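Local coordinates for protein 2-hydroxyisobutanoyl-CoA mutase large subunit (Aquincola tertiaricarbonis, PDB 4R3U) that works with a small cobalamin-binding subunit to interconvert 2-hydroxyisobutanoyl-CoA and (3S)-3-hydroxybutanoyl-CoA, at residues S25-W30 against P56-Y61; A64-T69 against V422-T427; T97-A102 against A373-T378; G124-F129 against S176-P181. All coordinates share one frame; numbering follows the deposited sequence.

Contact 1: S25-W30 against P56-Y61; sequences SERKDW and PVQRTY
Arg27 and Trp30 of the N-terminal helix 17-32 reach across to Arg59 and Thr60 in the loop that follows strand 56-57. No hydrogen bond joins the two segments; side-chain ends make the contact. Trp30 holds CG anti to its backbone N (chi1 169°), and the far corner of the indole, CH2, does the touching. This CH2 lies 3.6 Å from Arg59 CD and 3.9 Å from Thr60 CG2. The indole is not stacked on the Arg59 guanidinium, since the two planes stand 67° apart. Arg59 gives its aliphatic part to the ring, while its NH2 forms a salt bridge with Glu44. Arg27 NH1 comes within 3.1 Å of Thr60 O, which lies at the guanidinium edge, but the angle is too poor for a hydrogen bond. The charge of Arg27 is met instead by Asp65, through NH2. Within the loop, Gln58 N donates to Tyr61 OH at 3.0 Å. Val35 of helix 34-41 packs on both Trp30 and Arg59. Two polar atoms bond to a second copy of this protein: Trp30 NE1 to its Pro77 O, and Thr60 OG1 to its Ile413 O. Tyr61 rests on Tyr420 and Ala424 of helix 420-442.

Contact 2: A64-T69 against V422-T427; sequences ADIADT and VEALTT
Thr69 and Thr427 meet through their hydroxyls, in the one hydrogen bond between the segments. Thr69 OG1 and Thr427 OG1 are 3.0 Å apart, and either could be the donor. The two side chains slide past each other in opposite directions, which also brings Thr69 OG1 to 3.3 Å from Thr427 CG2. Arg318 donates to Thr427 OG1 from helix 306-327, so this hydroxyl has a charged partner as well. The apolar part of the contact belongs to Ile66. Its CG2 methyl sits 3.8 Å from Ala424 CB and equally 3.8 Å from Glu423 CB, near the start of helix 420-442. The same methyl lies 3.4 Å from Ala424 N. With CG1 between the backbone N and the carbonyl carbon (chi1 61°), CG2 is left anti to the carbonyl carbon, and this is the branch that meets the helix. Ile66 and Thr69 are the two ends of a type I beta turn, closed by Thr69 N donating to Ile66 O at 3.0 Å. The turn thus offers both of its end residues to the helix. Polar links lead outward from the contact. Glu423 OE2 pairs with Arg314 of helix 306-327. Asp65 accepts from Thr62 N through OD2.

Contact 3: T97-A102 against A373-T378; sequences TMRQIA and AQSLHT. With 3KK (S-{(3R,5R,9R)-1-[(2R,3S,4R,5R)-5-(6-amino-9H-purin-9-yl)-4-hydroxy-3-(phosphonooxy)tetrahydrofuran-2-yl]-3,5,9-trihydroxy-8,8-dimethyl-3,5-dioxido-10,14-dioxo-2,4,6-trioxa-11,15-diaza-3lambda~5~,5lambda~5~-diphosphaheptadecan-17-yl} 2-hydroxy-2-methylpropanethioate), chain F.
Arg99 and Ser375 meet beside the diphosphate of the bound acyl-CoA. Arg99 NH2 donates to the phosphate oxygen O4A at 2.7 Å. Thr97 OG1 lies 2.7 Å from O4A and may donate to it too. Arg99 NE donates to Ser375 OG at 3.0 Å, nearly in the guanidinium plane. Ser375 OG is also hydrogen-bonded to His341 ND1 of strand 340-344. The ligand amide oxygen O9P lies over one face of the guanidinium. An alanine at Arg99 would probably leave O4A without this positively charged donor and Ser375 OG without the NE donor. Further along, the Gln100 amide makes two bonds to the backbone of Thr378. Its NE2 donates to Thr378 O at 2.8 Å, almost straight at 175°. Its OE1 takes the N-H of Thr378 in the carbonyl plane, on a lone pair. Ile101 N donates to His377 ND1 at 2.9 Å. Backbone bonds add to the pairing: Thr97 N to Gln374 O, Leu376 N to Thr97 O and Arg99 N to Leu376 O. The imidazole of His377 is sandwiched. Ile101 CD1 sits over the ring centre at 3.5 Å, a CH-pi contact. Gln100 NE2 lies over the opposite face toward the rim, the amide only 9° from the ring plane. Ile101 and His377 also line the 5'-deoxyadenosine pocket. Strands 97-102 and 375-377, the sheet's first and last in chain order, pair side by side in parallel, the closure expected of a TIM barrel.

Contact 4: G124-F129 against S176-P181; sequences GISTDF and SFTINP. With 3KK (S-{(3R,5R,9R)-1-[(2R,3S,4R,5R)-5-(6-amino-9H-purin-9-yl)-4-hydroxy-3-(phosphonooxy)tetrahydrofuran-2-yl]-3,5,9-trihydroxy-8,8-dimethyl-3,5-dioxido-10,14-dioxo-2,4,6-trioxa-11,15-diaza-3lambda~5~,5lambda~5~-diphosphaheptadecan-17-yl} 2-hydroxy-2-methylpropanethioate), chain F.
Phe129 packs on Phe177, Thr178 and Ile179 beside two neighbouring parallel strands of the TIM barrel, 125-128 and 175-178. From CB, chi1 of -56° sets CG beside the backbone N, 4.1 Å from Ile179 CD1, which lies over one ring face. CD2 then meets Thr178 O at 3.3 Å, close to the ring plane. CE2 lies near Thr178 N and Phe177 CB. At the tip, CZ comes to 3.4 Å from Phe177 CD1. The pair is an offset edge-to-face stack, the edge of Phe129 toward the face of Phe177, with planes at 71°. An alanine at Phe129 would probably open a gap beside Ile179 and leave the Phe177 face without this edge. Water 2 bridges Phe129 N and Thr178 O. On the sheet face opposite Thr127 and Phe177, Ser126, Asp128, Ser176 and Thr178 line the acyl-CoA pocket, and Asp128 is thought to matter for stereospecificity. Its OD2 faces the substrate hydroxyl O3. Its OD1 accepts from Thr178 OG1 at 2.8 Å, nearly in line with the C-O bond.

How the contacts relate
The contacts fall into two pairs. Contacts 1 and 2 lie 14 Å apart between centres, on the same side of the chain's centre, and touch each other. They tie the N-terminal helix 17-32 and the loops after strand 56-57 to helix 420-442, and contact 1 also meets the second subunit. Contacts 3 and 4 are 12 Å apart near the chain's centre. Strands 97-102 and 125-128 are neighbours in one parallel sheet. Along the chain, contact 1 closes first; contact 2 spans contact 3, which in turn spans contact 4. The pairs stay well separated, with contacts 1 and 4 about 47 Å apart between centres. Contacts 3 and 4 help build the acyl-CoA site in the barrel, while contacts 1 and 2 join the N-terminal part to helix 420-442.

Contact 1: S25-W30 against P56-Y61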
# COMPACT_ATOMS: atom_id res chain seq x y z
N SER A 25 18.35 -17.65 -27.09
CA SER A 25 18.82 -17.08 -28.35
C SER A 25 18.12 -15.73 -28.58
O SER A 25 18.79 -14.74 -28.88
CB SER A 25 18.54 -18.04 -29.51
OG SER A 25 18.81 -17.46 -30.77
N GLU A 26 16.78 -15.71 -28.38
CA GLU A 26 15.93 -14.53 -28.53
C GLU A 26 16.33 -13.40 -27.59
O GLU A 26 16.27 -12.24 -28.00
CB GLU A 26 14.46 -14.87 -28.32
CG GLU A 26 13.76 -15.44 -29.55
CD GLU A 26 12.34 -15.93 -29.33
OE1 GLU A 26 11.70 -15.54 -28.33
OE2 GLU A 26 11.87 -16.73 -30.17
N ARG A 27 16.69 -13.73 -26.33
CA ARG A 27 17.08 -12.72 -25.34
C ARG A 27 18.40 -12.07 -25.71
O ARG A 27 18.51 -10.83 -25.64
CB ARG A 27 17.07 -13.25 -23.89
CG ARG A 27 17.84 -12.33 -22.93
CD ARG A 27 17.43 -12.41 -21.50
NE ARG A 27 17.71 -13.72 -20.93
CZ ARG A 27 17.19 -14.15 -19.79
NH1 ARG A 27 16.38 -13.36 -19.09
NH2 ARG A 27 17.50 -15.35 -19.33
N LYS A 28 19.40 -12.89 -26.13
CA LYS A 28 20.72 -12.41 -26.58
C LYS A 28 20.57 -11.44 -27.73
O LYS A 28 21.29 -10.44 -27.78
CB LYS A 28 21.66 -13.57 -26.93
CG LYS A 28 22.21 -14.33 -25.71
CD LYS A 28 23.38 -13.60 -24.99
CE LYS A 28 24.02 -14.39 -23.87
NZ LYS A 28 25.03 -13.58 -23.16
N ASP A 29 19.59 -11.70 -28.62
CA ASP A 29 19.21 -10.87 -29.77
C ASP A 29 18.64 -9.52 -29.28
O ASP A 29 19.13 -8.46 -29.65
CB ASP A 29 18.19 -11.61 -30.66
CG ASP A 29 18.76 -12.55 -31.73
OD1 ASP A 29 19.67 -12.12 -32.49
OD2 ASP A 29 18.29 -13.70 -31.82
N TRP A 30 17.64 -9.58 -28.40
CA TRP A 30 16.95 -8.46 -27.74
C TRP A 30 17.93 -7.58 -26.93
O TRP A 30 17.78 -6.36 -26.91
CB TRP A 30 15.83 -9.03 -26.84
CG TRP A 30 15.16 -8.10 -25.88
CD1 TRP A 30 14.13 -7.25 -26.15
CD2 TRP A 30 15.35 -8.06 -24.46
NE1 TRP A 30 13.70 -6.64 -24.99
CE2 TRP A 30 14.43 -7.12 -23.93
CE3 TRP A 30 16.21 -8.74 -23.57
CZ2 TRP A 30 14.36 -6.82 -22.57
CZ3 TRP A 30 16.13 -8.44 -22.22
CH2 TRP A 30 15.22 -7.49 -21.73
N PRO A 56 21.96 -9.97 -6.66
CA PRO A 56 21.89 -9.31 -7.98
C PRO A 56 20.64 -9.74 -8.76
O PRO A 56 20.26 -10.93 -8.75
CB PRO A 56 23.19 -9.72 -8.67
CG PRO A 56 23.60 -10.99 -8.01
CD PRO A 56 23.05 -10.97 -6.61
N VAL A 57 19.99 -8.76 -9.41
CA VAL A 57 18.79 -9.00 -10.21
C VAL A 57 19.00 -8.76 -11.70
O VAL A 57 19.78 -7.86 -12.08
CB VAL A 57 17.52 -8.30 -9.67
CG1 VAL A 57 17.19 -8.80 -8.28
CG2 VAL A 57 17.65 -6.78 -9.69
N GLN A 58 18.34 -9.58 -12.55
CA GLN A 58 18.40 -9.42 -14.01
C GLN A 58 17.37 -8.34 -14.44
O GLN A 58 16.42 -8.07 -13.70
CB GLN A 58 18.08 -10.75 -14.72
CG GLN A 58 19.06 -11.92 -14.42
CD GLN A 58 18.56 -13.27 -14.90
OE1 GLN A 58 17.62 -13.39 -15.69
NE2 GLN A 58 19.15 -14.33 -14.42
N ARG A 59 17.55 -7.74 -15.65
CA ARG A 59 16.65 -6.76 -16.25
C ARG A 59 15.24 -7.35 -16.32
O ARG A 59 14.27 -6.67 -15.97
CB ARG A 59 17.16 -6.35 -17.64
CG ARG A 59 16.23 -5.42 -18.44
CD ARG A 59 16.85 -4.95 -19.75
NE ARG A 59 18.09 -4.22 -19.52
CZ ARG A 59 19.31 -4.71 -19.69
NH1 ARG A 59 19.48 -5.94 -20.17
NH2 ARG A 59 20.38 -3.98 -19.40
N THR A 60 15.15 -8.62 -16.76
CA THR A 60 13.92 -9.41 -16.87
C THR A 60 14.25 -10.89 -16.69
O THR A 60 15.40 -11.31 -16.91
CB THR A 60 13.13 -9.06 -18.16
OG1 THR A 60 11.73 -9.05 -17.88
CG2 THR A 60 13.45 -9.99 -19.36
N TYR A 61 13.25 -11.68 -16.30
CA TYR A 61 13.36 -13.12 -16.12
C TYR A 61 12.40 -13.83 -17.11
O TYR A 61 11.27 -13.36 -17.33
CB TYR A 61 13.07 -13.52 -14.65
CG TYR A 61 14.14 -13.07 -13.67
CD1 TYR A 61 14.21 -11.74 -13.25
CD2 TYR A 61 15.05 -13.97 -13.14
CE1 TYR A 61 15.21 -11.31 -12.37
CE2 TYR A 61 16.04 -13.56 -12.24
CZ TYR A 61 16.11 -12.23 -11.85
OH TYR A 61 17.10 -11.82 -10.99

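Contact 2: A64-T69 against V422-T427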
# COMPACT_ATOMS: atom_id res chain seq x y z
N ALA A 64 13.38 -19.71 -19.17
CA ALA A 64 14.71 -20.29 -19.26
C ALA A 64 15.45 -20.21 -17.91
O ALA A 64 16.15 -21.16 -17.52
CB ALA A 64 15.52 -19.61 -20.36
N ASP A 65 15.26 -19.09 -17.20
CA ASP A 65 15.88 -18.80 -15.89
C ASP A 65 15.43 -19.75 -14.79
O ASP A 65 16.15 -19.88 -13.81
CB ASP A 65 15.60 -17.34 -15.48
CG ASP A 65 16.11 -16.31 -16.46
OD1 ASP A 65 17.33 -16.32 -16.76
OD2 ASP A 65 15.30 -15.51 -16.94
N ILE A 66 14.26 -20.37 -14.94
CA ILE A 66 13.70 -21.29 -13.94
C ILE A 66 13.63 -22.76 -14.37
O ILE A 66 13.18 -23.59 -13.60
CB ILE A 66 12.38 -20.75 -13.31
CG1 ILE A 66 11.25 -20.55 -14.34
CG2 ILE A 66 12.65 -19.48 -12.50
CD1 ILE A 66 9.85 -20.71 -13.76
N ALA A 67 14.10 -23.06 -15.59
CA ALA A 67 14.13 -24.40 -16.20
C ALA A 67 14.86 -25.44 -15.34
O ALA A 67 14.48 -26.61 -15.36
CB ALA A 67 14.75 -24.34 -17.59
N ASP A 68 15.88 -25.01 -14.57
CA ASP A 68 16.64 -25.89 -13.71
C ASP A 68 15.95 -26.20 -12.38
O ASP A 68 16.36 -27.14 -11.70
CB ASP A 68 18.11 -25.44 -13.58
CG ASP A 68 18.88 -25.38 -14.91
OD1 ASP A 68 18.53 -26.16 -15.85
OD2 ASP A 68 19.84 -24.59 -15.01
N THR A 69 14.87 -25.47 -12.03
CA THR A 69 14.07 -25.74 -10.84
C THR A 69 12.93 -26.69 -11.28
O THR A 69 12.09 -26.29 -12.10
CB THR A 69 13.49 -24.47 -10.21
OG1 THR A 69 14.55 -23.58 -9.86
CG2 THR A 69 12.65 -24.75 -8.99
N VAL A 422 10.19 -14.33 -9.22
CA VAL A 422 9.94 -14.83 -7.86
C VAL A 422 10.45 -16.26 -7.75
O VAL A 422 11.14 -16.58 -6.78
CB VAL A 422 8.47 -14.61 -7.38
CG1 VAL A 422 8.24 -15.12 -5.94
CG2 VAL A 422 8.07 -13.14 -7.50
N GLU A 423 10.21 -17.09 -8.77
CA GLU A 423 10.69 -18.48 -8.77
C GLU A 423 12.21 -18.63 -8.77
O GLU A 423 12.73 -19.44 -8.00
CB GLU A 423 10.01 -19.36 -9.83
CG GLU A 423 8.51 -19.56 -9.61
CD GLU A 423 7.98 -20.16 -8.32
OE1 GLU A 423 8.78 -20.53 -7.43
OE2 GLU A 423 6.74 -20.26 -8.20
N ALA A 424 12.93 -17.80 -9.56
CA ALA A 424 14.39 -17.77 -9.64
C ALA A 424 14.98 -17.27 -8.33
O ALA A 424 15.95 -17.85 -7.83
CB ALA A 424 14.83 -16.88 -10.79
N LEU A 425 14.38 -16.19 -7.76
CA LEU A 425 14.81 -15.63 -6.48
C LEU A 425 14.54 -16.60 -5.32
O LEU A 425 15.41 -16.74 -4.45
CB LEU A 425 14.16 -14.26 -6.25
CG LEU A 425 14.89 -13.28 -5.29
CD1 LEU A 425 16.41 -13.18 -5.61
CD2 LEU A 425 14.22 -11.92 -5.32
N THR A 426 13.36 -17.30 -5.32
CA THR A 426 13.02 -18.33 -4.32
C THR A 426 14.13 -19.41 -4.35
O THR A 426 14.64 -19.80 -3.29
CB THR A 426 11.64 -18.96 -4.63
OG1 THR A 426 10.63 -17.94 -4.60
CG2 THR A 426 11.29 -20.12 -3.69
N THR A 427 14.52 -19.84 -5.56
CA THR A 427 15.56 -20.86 -5.75
C THR A 427 16.97 -20.39 -5.32
O THR A 427 17.73 -21.20 -4.76
CB THR A 427 15.43 -21.50 -7.14
OG1 THR A 427 14.12 -22.10 -7.25
CG2 THR A 427 16.51 -22.52 -7.41

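Contact 3: T97-A102 against A373-T378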
# COMPACT_ATOMS: atom_id res chain seq x y z
N THR A 97 -4.34 -14.45 10.83
CA THR A 97 -4.75 -13.81 12.07
C THR A 97 -4.24 -12.36 12.03
O THR A 97 -3.08 -12.10 11.69
CB THR A 97 -4.21 -14.57 13.29
OG1 THR A 97 -4.49 -15.97 13.18
CG2 THR A 97 -4.83 -14.11 14.58
N MET A 98 -5.15 -11.42 12.29
CA MET A 98 -4.83 -10.01 12.38
C MET A 98 -4.60 -9.87 13.89
O MET A 98 -5.55 -9.86 14.70
CB MET A 98 -5.99 -9.16 11.85
CG MET A 98 -6.36 -9.57 10.44
SD MET A 98 -7.49 -8.45 9.64
CE MET A 98 -7.71 -9.30 8.08
N ARG A 99 -3.31 -9.97 14.24
CA ARG A 99 -2.83 -10.04 15.61
C ARG A 99 -1.83 -8.90 15.91
O ARG A 99 -0.62 -9.00 15.63
CB ARG A 99 -2.21 -11.42 15.82
CG ARG A 99 -1.81 -11.70 17.25
CD ARG A 99 -0.90 -12.90 17.36
NE ARG A 99 -1.46 -14.10 16.74
CZ ARG A 99 -2.37 -14.89 17.30
NH1 ARG A 99 -2.86 -14.60 18.49
NH2 ARG A 99 -2.81 -15.96 16.65
N GLN A 100 -2.37 -7.81 16.50
CA GLN A 100 -1.66 -6.59 16.87
C GLN A 100 -1.08 -6.64 18.28
O GLN A 100 -1.78 -7.01 19.23
CB GLN A 100 -2.59 -5.37 16.73
CG GLN A 100 -3.08 -5.10 15.32
CD GLN A 100 -1.97 -4.82 14.35
OE1 GLN A 100 -1.71 -5.59 13.43
NE2 GLN A 100 -1.31 -3.68 14.50
N ILE A 101 0.19 -6.20 18.42
CA ILE A 101 0.88 -6.14 19.71
C ILE A 101 0.19 -5.08 20.59
O ILE A 101 -0.17 -4.00 20.12
CB ILE A 101 2.40 -5.79 19.58
CG1 ILE A 101 3.21 -6.79 18.77
CG2 ILE A 101 3.00 -5.51 20.90
CD1 ILE A 101 4.29 -6.07 17.93
N ALA A 102 0.04 -5.41 21.87
CA ALA A 102 -0.52 -4.56 22.92
C ALA A 102 0.32 -4.81 24.19
O ALA A 102 0.62 -5.96 24.52
CB ALA A 102 -1.99 -4.90 23.18
N ALA A 373 1.73 -15.83 5.08
CA ALA A 373 1.81 -15.71 6.54
C ALA A 373 0.49 -16.20 7.20
O ALA A 373 -0.58 -16.09 6.58
CB ALA A 373 2.09 -14.27 6.92
N GLN A 374 0.60 -16.77 8.41
CA GLN A 374 -0.53 -17.35 9.18
C GLN A 374 -1.11 -16.34 10.13
O GLN A 374 -2.26 -16.47 10.57
CB GLN A 374 -0.06 -18.57 10.00
CG GLN A 374 0.01 -19.86 9.23
CD GLN A 374 0.90 -19.80 8.02
OE1 GLN A 374 2.13 -19.79 8.12
NE2 GLN A 374 0.30 -19.71 6.85
N SER A 375 -0.26 -15.37 10.49
CA SER A 375 -0.54 -14.33 11.45
C SER A 375 0.25 -13.09 11.04
O SER A 375 1.38 -13.20 10.51
CB SER A 375 -0.18 -14.80 12.85
OG SER A 375 -0.52 -13.87 13.87
N LEU A 376 -0.35 -11.90 11.25
CA LEU A 376 0.28 -10.65 10.88
C LEU A 376 0.02 -9.50 11.81
O LEU A 376 -1.13 -9.22 12.14
CB LEU A 376 -0.10 -10.26 9.43
CG LEU A 376 0.44 -8.96 8.80
CD1 LEU A 376 1.96 -8.99 8.66
CD2 LEU A 376 -0.24 -8.68 7.48
N HIS A 377 1.11 -8.79 12.18
CA HIS A 377 1.07 -7.54 12.89
C HIS A 377 1.55 -6.48 11.86
O HIS A 377 2.65 -6.58 11.29
CB HIS A 377 2.03 -7.53 14.10
CG HIS A 377 2.17 -6.16 14.74
ND1 HIS A 377 1.41 -5.80 15.85
CD2 HIS A 377 2.95 -5.11 14.39
CE1 HIS A 377 1.73 -4.54 16.11
NE2 HIS A 377 2.68 -4.10 15.28
N THR A 378 0.73 -5.44 11.67
CA THR A 378 1.10 -4.28 10.87
C THR A 378 1.50 -3.18 11.85
O THR A 378 0.80 -2.95 12.85
CB THR A 378 -0.02 -3.86 9.91
OG1 THR A 378 -1.28 -4.05 10.52
CG2 THR A 378 0.04 -4.61 8.59
C4 3KK F . 9.55 -7.40 20.41
C3 3KK F . 8.51 -7.45 19.29
C2 3KK F . 9.08 -6.83 18.01
O3 3KK F . 7.39 -6.69 19.71
C1 3KK F . 8.05 -8.88 18.99
O1 3KK F . 8.83 -9.84 18.96
S1P 3KK F . 6.32 -9.01 18.71
C2P 3KK F . 6.06 -10.78 18.43
C3P 3KK F . 4.59 -11.11 18.46
N4P 3KK F . 4.43 -12.52 18.14
C5P 3KK F . 3.30 -13.02 17.63
O5P 3KK F . 2.29 -12.35 17.40
C6P 3KK F . 3.38 -14.52 17.36
C7P 3KK F . 2.05 -15.10 16.91
N8P 3KK F . 2.20 -16.52 16.57
C9P 3KK F . 1.13 -17.29 16.33
O9P 3KK F . -0.03 -16.87 16.42
CAP 3KK F . 1.42 -18.80 16.06
OAP 3KK F . 2.52 -19.29 16.86
CBP 3KK F . 1.46 -19.24 14.56
CDP 3KK F . 1.52 -20.77 14.47
CEP 3KK F . 2.70 -18.68 13.84
CCP 3KK F . 0.19 -18.80 13.81
O6A 3KK F . -0.96 -19.26 14.55
P2A 3KK F . -2.43 -18.70 14.37
O4A 3KK F . -2.40 -17.24 14.26
O5A 3KK F . -3.27 -19.33 15.43
O3A 3KK F . -2.79 -19.30 12.90
P1A 3KK F . -2.99 -20.87 12.48
O1A 3KK F . -2.40 -21.81 13.47
O2A 3KK F . -2.58 -21.00 11.07
O5B 3KK F . -4.62 -20.88 12.54
C5B 3KK F . -5.38 -21.24 13.72
C4B 3KK F . -6.23 -22.49 13.44
O4B 3KK F . -6.95 -22.39 12.17
C3B 3KK F . -5.36 -23.74 13.35
O3B 3KK F . -6.09 -24.84 13.95
P3B 3KK F . -5.66 -25.54 15.34
O8A 3KK F . -4.30 -26.04 15.04
O7A 3KK F . -5.74 -24.42 16.31
O9A 3KK F . -6.71 -26.57 15.50
C2B 3KK F . -5.20 -23.95 11.85
O2B 3KK F . -4.95 -25.32 11.53
C1B 3KK F . -6.54 -23.48 11.32
N9A 3KK F . -6.45 -22.99 9.92
C8A 3KK F . -5.79 -21.94 9.44
N7A 3KK F . -5.99 -21.88 8.12
C5A 3KK F . -6.81 -22.89 7.78
C4A 3KK F . -7.10 -23.57 8.91
N3A 3KK F . -7.92 -24.65 8.88
C2A 3KK F . -8.50 -25.08 7.67
N1A 3KK F . -8.17 -24.33 6.51
C6A 3KK F . -7.33 -23.27 6.60
N6A 3KK F . -7.00 -22.56 5.52

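Contact 4: G124-F129 against S176-P181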
# COMPACT_ATOMS: atom_id res chain seq x y z
N GLY A 124 -6.74 -12.23 16.89
CA GLY A 124 -5.76 -12.87 17.77
C GLY A 124 -5.13 -11.86 18.70
O GLY A 124 -4.95 -10.72 18.31
N ILE A 125 -4.80 -12.27 19.92
CA ILE A 125 -4.16 -11.40 20.90
C ILE A 125 -2.61 -11.54 20.86
O ILE A 125 -2.11 -12.65 20.79
CB ILE A 125 -4.75 -11.66 22.32
CG1 ILE A 125 -6.07 -10.89 22.49
CG2 ILE A 125 -3.76 -11.37 23.47
CD1 ILE A 125 -7.05 -11.60 23.37
N SER A 126 -1.89 -10.41 20.89
CA SER A 126 -0.44 -10.38 20.97
C SER A 126 -0.09 -9.50 22.17
O SER A 126 -0.69 -8.45 22.36
CB SER A 126 0.21 -9.85 19.69
OG SER A 126 1.62 -9.72 19.81
N THR A 127 0.85 -9.94 22.99
CA THR A 127 1.22 -9.19 24.18
C THR A 127 2.73 -8.95 24.24
O THR A 127 3.52 -9.91 24.15
CB THR A 127 0.76 -9.94 25.45
OG1 THR A 127 -0.47 -10.66 25.21
CG2 THR A 127 0.66 -9.02 26.68
N ASP A 128 3.11 -7.67 24.39
CA ASP A 128 4.47 -7.22 24.63
C ASP A 128 4.63 -6.80 26.07
O ASP A 128 3.76 -6.14 26.63
CB ASP A 128 4.92 -6.11 23.68
CG ASP A 128 5.56 -6.72 22.45
OD1 ASP A 128 5.14 -7.85 22.07
OD2 ASP A 128 6.41 -6.04 21.80
N PHE A 129 5.73 -7.21 26.66
CA PHE A 129 6.04 -7.03 28.09
C PHE A 129 7.09 -5.96 28.32
O PHE A 129 7.84 -5.61 27.41
CB PHE A 129 6.45 -8.38 28.70
CG PHE A 129 5.39 -9.45 28.51
CD1 PHE A 129 4.35 -9.60 29.43
CD2 PHE A 129 5.38 -10.25 27.37
CE1 PHE A 129 3.33 -10.54 29.22
CE2 PHE A 129 4.35 -11.16 27.15
CZ PHE A 129 3.34 -11.32 28.08
N SER A 176 -1.04 -14.83 22.22
CA SER A 176 0.41 -14.76 22.03
C SER A 176 1.09 -13.89 23.11
O SER A 176 0.60 -12.80 23.45
CB SER A 176 0.74 -14.21 20.63
OG SER A 176 2.14 -14.26 20.39
N PHE A 177 2.23 -14.37 23.62
CA PHE A 177 3.07 -13.69 24.61
C PHE A 177 4.48 -13.50 24.04
O PHE A 177 5.15 -14.48 23.70
CB PHE A 177 3.15 -14.51 25.91
CG PHE A 177 1.92 -14.58 26.78
CD1 PHE A 177 1.01 -13.52 26.82
CD2 PHE A 177 1.69 -15.68 27.61
CE1 PHE A 177 -0.11 -13.57 27.66
CE2 PHE A 177 0.58 -15.72 28.47
CZ PHE A 177 -0.30 -14.66 28.50
N THR A 178 4.90 -12.23 23.86
CA THR A 178 6.26 -11.93 23.36
C THR A 178 7.20 -11.98 24.58
O THR A 178 7.67 -10.94 25.06
CB THR A 178 6.29 -10.61 22.66
OG1 THR A 178 5.28 -10.62 21.67
CG2 THR A 178 7.64 -10.30 22.06
N ILE A 179 7.43 -13.19 25.07
CA ILE A 179 8.21 -13.44 26.25
C ILE A 179 9.34 -14.42 25.89
O ILE A 179 9.14 -15.30 25.06
CB ILE A 179 7.26 -13.90 27.42
CG1 ILE A 179 7.97 -13.86 28.82
CG2 ILE A 179 6.58 -15.25 27.13
CD1 ILE A 179 8.02 -12.49 29.47
N ASN A 180 10.53 -14.20 26.44
CA ASN A 180 11.69 -14.99 26.06
C ASN A 180 12.44 -15.75 27.18
O ASN A 180 12.04 -16.88 27.45
CB ASN A 180 12.58 -14.22 25.07
CG ASN A 180 11.85 -13.88 23.80
OD1 ASN A 180 11.67 -14.72 22.94
ND2 ASN A 180 11.39 -12.64 23.67
N PRO A 181 13.50 -15.22 27.87
CA PRO A 181 14.15 -16.03 28.91
C PRO A 181 13.24 -16.47 30.06
O PRO A 181 13.52 -17.49 30.72
CB PRO A 181 15.32 -15.15 29.37
CG PRO A 181 14.97 -13.78 28.96
CD PRO A 181 14.16 -13.90 27.72
C4 3KK F . 9.55 -7.40 20.41
C3 3KK F . 8.51 -7.45 19.29
C2 3KK F . 9.08 -6.83 18.01
O3 3KK F . 7.39 -6.69 19.71
C1 3KK F . 8.05 -8.88 18.99
O1 3KK F . 8.83 -9.84 18.96
S1P 3KK F . 6.32 -9.01 18.71
C2P 3KK F . 6.06 -10.78 18.43
C3P 3KK F . 4.59 -11.11 18.46
N4P 3KK F . 4.43 -12.52 18.14
C5P 3KK F . 3.30 -13.02 17.63
O5P 3KK F . 2.29 -12.35 17.40
C6P 3KK F . 3.38 -14.52 17.36
C7P 3KK F . 2.05 -15.10 16.91
N8P 3KK F . 2.20 -16.52 16.57
C9P 3KK F . 1.13 -17.29 16.33
O9P 3KK F . -0.03 -16.87 16.42
CAP 3KK F . 1.42 -18.80 16.06
OAP 3KK F . 2.52 -19.29 16.86
CBP 3KK F . 1.46 -19.24 14.56
CDP 3KK F . 1.52 -20.77 14.47
CEP 3KK F . 2.70 -18.68 13.84
CCP 3KK F . 0.19 -18.80 13.81
O6A 3KK F . -0.96 -19.26 14.55
P2A 3KK F . -2.43 -18.70 14.37
O4A 3KK F . -2.40 -17.24 14.26
O5A 3KK F . -3.27 -19.33 15.43
O3A 3KK F . -2.79 -19.30 12.90
P1A 3KK F . -2.99 -20.87 12.48
O1A 3KK F . -2.40 -21.81 13.47
O2A 3KK F . -2.58 -21.00 11.07
O5B 3KK F . -4.62 -20.88 12.54
C5B 3KK F . -5.38 -21.24 13.72
C4B 3KK F . -6.23 -22.49 13.44
O4B 3KK F . -6.95 -22.39 12.17
C3B 3KK F . -5.36 -23.74 13.35
O3B 3KK F . -6.09 -24.84 13.95
P3B 3KK F . -5.66 -25.54 15.34
O8A 3KK F . -4.30 -26.04 15.04
O7A 3KK F . -5.74 -24.42 16.31
O9A 3KK F . -6.71 -26.57 15.50
C2B 3KK F . -5.20 -23.95 11.85
O2B 3KK F . -4.95 -25.32 11.53
C1B 3KK F . -6.54 -23.48 11.32
N9A 3KK F . -6.45 -22.99 9.92
C8A 3KK F . -5.79 -21.94 9.44
N7A 3KK F . -5.99 -21.88 8.12
C5A 3KK F . -6.81 -22.89 7.78
C4A 3KK F . -7.10 -23.57 8.91
N3A 3KK F . -7.92 -24.65 8.88
C2A 3KK F . -8.50 -25.08 7.67
N1A 3KK F . -8.17 -24.33 6.51
C6A 3KK F . -7.33 -23.27 6.60
N6A 3KK F . -7.00 -22.56 5.52
O HOH W 1 2.80 -11.63 21.34
O HOH W 2 7.55 -8.27 25.05